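Endoribonuclease (Porcine reproductive and respiratory syndrome virus, PDB 5DA1) cleaves RNA as the nsp11 endoribonuclease of the viral replicase polyprotein and antagonises beta interferon, probably by degrading polyuridine RNA that host sensors would detect. Local coordinates at residues G142-V146 and K216-F220; S2-L6 and V51-R55. All blocks are in the same frame, centred on the assembly; numbering follows the deposited sequence.

From the N terminus, the chain enters contact 2 almost at once. Residues 2-6 lead into helix 7-12, and the excursion that follows closes when 51-55 returns to pack against them, joining strand 4-5 of a small antiparallel sheet to strand 49-53 of the mixed sheet in the N-terminal domain. Only after that loop is complete does contact 1 begin, in the EndoU domain: the loop 142-146 meets 216-220 near the C terminus, after the chain has formed strands 161-167, 171-178, 197-203 and 206-213. The two closures therefore follow in series, neither nested nor crossed. The centres of contacts 1 and 2 lie about 30 Å apart, on opposite sides of the chain's centre, their nearest atoms about 12 Å apart.

Contact 1: residues G142-V146 and K216-F220; sequences GCHHV and KTAYF
A single imidazole, that of His144, carries most of this contact, and no hydrogen bond links the two segments. Segment 142-146 is an irregular loop that starts with Gly142 in the left-handed helical region (phi 70°, psi 32°). Strand 217-220 is extended and runs in broadly the same sense but diverges from the loop; the nearest CA atoms are Gly142 to Thr217 and His144 to Tyr219, each 6.3 Å apart. His144 (chi1 m, chi2 -72°) directs its ring at the strand. Tyr219 CB sits 3.6 Å from the ring centroid, 9° off the normal, a CH-pi contact; its p rotamer leads the phenol away. His144 CD2 lies 3.5 Å from Ala218 O. In the EndoU fold His144 is a predicted active-site residue, probably acting with His129 and Lys173. His144 ND1 is hydrogen-bonded to Thr177 O. Thr217 OG1 lies near the ring plane, 4.0 Å from His144 NE2. Its hydrogen bond goes to the backbone O of His129. Lys216 and Thr217 form a classic beta bulge opposite Trp213.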
loop_
_atom_site.group_PDB
_atom_site.type_symbol
_atom_site.label_atom_id
_atom_site.label_comp_id
_atom_site.label_asym_id
_atom_site.label_seq_id
_atom_site.Cartn_x
_atom_site.Cartn_y
_atom_site.Cartn_z
ATOM N N GLY A 142 0.026 15.081 6.315
ATOM C CA GLY A 142 1.329 15.532 5.916
ATOM C C GLY A 142 2.329 14.438 5.639
ATOM O O GLY A 142 3.508 14.634 5.858
ATOM N N CYS A 143 1.895 13.292 5.148
ATOM C CA CYS A 143 2.865 12.293 4.749
ATOM C C CYS A 143 2.761 12.043 3.243
ATOM O O CYS A 143 2.251 11.012 2.777
ATOM C CB CYS A 143 2.678 11.040 5.578
ATOM S SG CYS A 143 0.953 10.743 6.010
ATOM N N HIS A 144 3.227 13.022 2.481
ATOM C CA HIS A 144 2.991 13.058 1.064
ATOM C C HIS A 144 4.272 12.757 0.309
ATOM O O HIS A 144 4.426 13.099 -0.877
ATOM C CB HIS A 144 2.461 14.413 0.681
ATOM C CG HIS A 144 1.195 14.781 1.385
ATOM N ND1 HIS A 144 -0.020 14.187 1.101
ATOM C CD2 HIS A 144 0.946 15.715 2.329
ATOM C CE1 HIS A 144 -0.957 14.724 1.862
ATOM N NE2 HIS A 144 -0.398 15.661 2.604
ATOM N N HIS A 145 5.207 12.123 0.995
ATOM C CA HIS A 145 6.430 11.796 0.324
ATOM C C HIS A 145 6.868 10.379 0.605
ATOM O O HIS A 145 6.416 9.741 1.569
ATOM C CB HIS A 145 7.531 12.773 0.678
ATOM C CG HIS A 145 8.652 12.775 -0.302
ATOM N ND1 HIS A 145 9.888 12.239 -0.014
ATOM C CD2 HIS A 145 8.718 13.234 -1.575
ATOM C CE1 HIS A 145 10.677 12.388 -1.066
ATOM N NE2 HIS A 145 9.989 12.991 -2.026
ATOM N N VAL A 146 7.751 9.887 -0.252
ATOM C CA VAL A 146 8.104 8.491 -0.179
ATOM C C VAL A 146 8.892 8.251 1.097
ATOM O O VAL A 146 8.942 7.135 1.599
ATOM C CB VAL A 146 8.815 8.001 -1.447
ATOM C CG1 VAL A 146 10.153 8.689 -1.625
ATOM C CG2 VAL A 146 8.887 6.490 -1.455
ATOM N N LYS A 216 1.821 25.433 6.096
ATOM C CA LYS A 216 1.241 24.339 6.863
ATOM C C LYS A 216 1.390 22.969 6.128
ATOM O O LYS A 216 2.030 22.029 6.657
ATOM C CB LYS A 216 -0.208 24.665 7.288
ATOM C CG LYS A 216 -0.477 26.176 7.617
ATOM C CD LYS A 216 -1.839 26.409 8.329
ATOM C CE LYS A 216 -1.671 26.504 9.870
ATOM N NZ LYS A 216 -2.798 25.865 10.645
ATOM N N THR A 217 0.848 22.851 4.911
ATOM C CA THR A 217 0.924 21.579 4.187
ATOM C C THR A 217 0.979 21.771 2.666
ATOM O O THR A 217 0.941 22.893 2.177
ATOM C CB THR A 217 -0.215 20.605 4.627
ATOM O OG1 THR A 217 0.089 19.272 4.191
ATOM C CG2 THR A 217 -1.596 21.049 4.075
ATOM N N ALA A 218 1.093 20.672 1.927
ATOM C CA ALA A 218 1.313 20.730 0.490
ATOM C C ALA A 218 1.186 19.350 -0.077
ATOM O O ALA A 218 1.848 18.425 0.363
ATOM C CB ALA A 218 2.696 21.302 0.158
ATOM N N TYR A 219 0.328 19.211 -1.067
ATOM C CA TYR A 219 0.071 17.921 -1.609
ATOM C C TYR A 219 -0.368 18.009 -3.051
ATOM O O TYR A 219 -0.958 18.985 -3.478
ATOM C CB TYR A 219 -0.960 17.199 -0.763
ATOM C CG TYR A 219 -2.303 17.885 -0.686
ATOM C CD1 TYR A 219 -3.228 17.745 -1.695
ATOM C CD2 TYR A 219 -2.652 18.634 0.427
ATOM C CE1 TYR A 219 -4.452 18.352 -1.608
ATOM C CE2 TYR A 219 -3.862 19.263 0.523
ATOM C CZ TYR A 219 -4.771 19.125 -0.484
ATOM O OH TYR A 219 -6.006 19.750 -0.380
ATOM N N PHE A 220 -0.037 16.964 -3.799
ATOM C CA PHE A 220 -0.369 16.845 -5.196
ATOM C C PHE A 220 -1.738 16.255 -5.341
ATOM O O PHE A 220 -2.273 15.670 -4.414
ATOM C CB PHE A 220 0.658 15.947 -5.891
ATOM C CG PHE A 220 1.870 16.674 -6.354
ATOM C CD1 PHE A 220 1.767 17.683 -7.310
ATOM C CD2 PHE A 220 3.110 16.375 -5.831
ATOM C CE1 PHE A 220 2.877 18.366 -7.750
ATOM C CE2 PHE A 220 4.251 17.067 -6.264
ATOM C CZ PHE A 220 4.132 18.059 -7.219
#

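Contact 2: residues S2-L6 and V51-R55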
loop_
_atom_site.group_PDB
_atom_site.type_symbol
_atom_site.label_atom_id
_atom_site.label_comp_id
_atom_site.label_asym_id
_atom_site.label_seq_id
_atom_site.Cartn_x
_atom_site.Cartn_y
_atom_site.Cartn_z
ATOM N N SER A 2 21.400 0.243 -22.111
ATOM C CA SER A 2 20.998 1.670 -22.419
ATOM C C SER A 2 19.788 2.230 -21.540
ATOM O O SER A 2 18.795 1.511 -21.283
ATOM C CB SER A 2 20.724 1.795 -23.930
ATOM O OG SER A 2 20.503 3.146 -24.292
ATOM N N SER A 3 19.858 3.503 -21.129
ATOM C CA SER A 3 18.932 4.077 -20.132
ATOM C C SER A 3 17.534 4.440 -20.612
ATOM O O SER A 3 17.397 5.131 -21.620
ATOM C CB SER A 3 19.564 5.335 -19.548
ATOM O OG SER A 3 20.268 5.019 -18.360
ATOM N N SER A 4 16.500 4.037 -19.872
ATOM C CA SER A 4 15.109 4.234 -20.365
ATOM C C SER A 4 14.103 4.835 -19.359
ATOM O O SER A 4 14.315 4.758 -18.153
ATOM C CB SER A 4 14.552 2.925 -20.986
ATOM O OG SER A 4 15.253 1.763 -20.518
ATOM N N PRO A 5 12.987 5.399 -19.846
ATOM C CA PRO A 5 12.050 5.984 -18.900
ATOM C C PRO A 5 11.250 4.922 -18.169
ATOM O O PRO A 5 11.043 3.818 -18.694
ATOM C CB PRO A 5 11.105 6.821 -19.771
ATOM C CG PRO A 5 11.313 6.368 -21.175
ATOM C CD PRO A 5 12.462 5.393 -21.224
ATOM N N LEU A 6 10.832 5.257 -16.945
ATOM C CA LEU A 6 9.969 4.404 -16.171
ATOM C C LEU A 6 8.681 4.375 -16.933
ATOM O O LEU A 6 8.349 5.342 -17.623
ATOM C CB LEU A 6 9.727 5.023 -14.810
ATOM C CG LEU A 6 10.918 5.028 -13.858
ATOM C CD1 LEU A 6 10.741 6.182 -12.887
ATOM C CD2 LEU A 6 11.109 3.696 -13.119
ATOM N N VAL A 51 11.963 8.319 -28.389
ATOM C CA VAL A 51 13.290 7.729 -28.262
ATOM C C VAL A 51 14.010 8.153 -26.989
ATOM O O VAL A 51 14.089 9.332 -26.646
ATOM C CB VAL A 51 14.185 7.992 -29.491
ATOM C CG1 VAL A 51 15.295 6.983 -29.518
ATOM C CG2 VAL A 51 13.406 7.866 -30.765
ATOM N N ALA A 52 14.515 7.160 -26.288
ATOM C CA ALA A 52 15.313 7.420 -25.137
ATOM C C ALA A 52 16.796 7.293 -25.512
ATOM O O ALA A 52 17.279 6.196 -25.835
ATOM C CB ALA A 52 14.933 6.459 -24.025
ATOM N N SER A 53 17.512 8.414 -25.475
ATOM C CA SER A 53 18.887 8.470 -25.964
ATOM C C SER A 53 19.823 8.430 -24.778
ATOM O O SER A 53 19.391 8.241 -23.641
ATOM C CB SER A 53 19.112 9.773 -26.697
ATOM O OG SER A 53 17.888 10.452 -26.920
ATOM N N LEU A 54 21.117 8.594 -25.015
ATOM C CA LEU A 54 22.001 8.919 -23.906
ATOM C C LEU A 54 22.532 10.322 -24.113
ATOM O O LEU A 54 23.117 10.906 -23.207
ATOM C CB LEU A 54 23.097 7.858 -23.694
ATOM C CG LEU A 54 22.660 6.608 -22.882
ATOM C CD1 LEU A 54 23.767 5.571 -22.622
ATOM C CD2 LEU A 54 22.015 7.018 -21.541
ATOM N N ARG A 55 22.257 10.859 -25.305
ATOM C CA ARG A 55 22.718 12.173 -25.771
ATOM C C ARG A 55 21.686 12.607 -26.768
ATOM O O ARG A 55 21.140 11.756 -27.459
ATOM C CB ARG A 55 24.061 12.071 -26.522
ATOM C CG ARG A 55 25.233 11.453 -25.755
ATOM C CD ARG A 55 25.870 12.462 -24.810
ATOM N NE ARG A 55 26.560 11.783 -23.714
ATOM C CZ ARG A 55 27.623 12.269 -23.069
ATOM N NH1 ARG A 55 28.143 13.452 -23.411
ATOM N NH2 ARG A 55 28.178 11.566 -22.082
#
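The two backbones pass each other in roughly opposing senses, with Ser4 nearest Ala52 (CA to CA 5.7 Å) and Ser3 nearest Leu54 (6.9 Å), yet they do not pair as strands: no hydrogen bond joins them. This is a meeting of two sheets within the nsp11 N-terminal domain. The short, weakly bonded strand 4-5 is an outermost strand of a three-stranded antiparallel sheet, where Ser4 bonds to Met70 through both its backbone and its OG. The 51-53 strand segment belongs to a mixed sheet and is bonded there to Thr39 on one neighbouring strand and to Thr88 and Tyr86 on another. With Ser4 and residues 51-53 bonded into their own sheets, the segments meet mainly through side chains, with Ser3 O against Ala52 CB, burying 211 Å² in all. Beyond Pro5 the chain reaches Leu6, the N-cap position of helix 7-12.

Ala52 is the centre of the contact. Its CB points toward 2-6, while those of Val51 and Ser53 point away, and the small methyl lets the chains come close: Ala52 CB is 3.7 Å from Ser3 O, 4.3 Å from Ser4 CA and 3.9 Å from Pro5 CD. The last of these is an apolar contact that continues onto strand 83-91, where Leu87 touches both Pro5 and Ala52. At the exposed end, the psi of Leu54 falls to -9° as the chain turns out of the extended conformation. Its side chain, with chi1 m and chi2 t, starts out sideways but reaches back to the N terminus, where Leu54 CD2 rests 3.6 Å from Ser3 CB and Leu54 CG lies 4.3 Å from Ser2 OG.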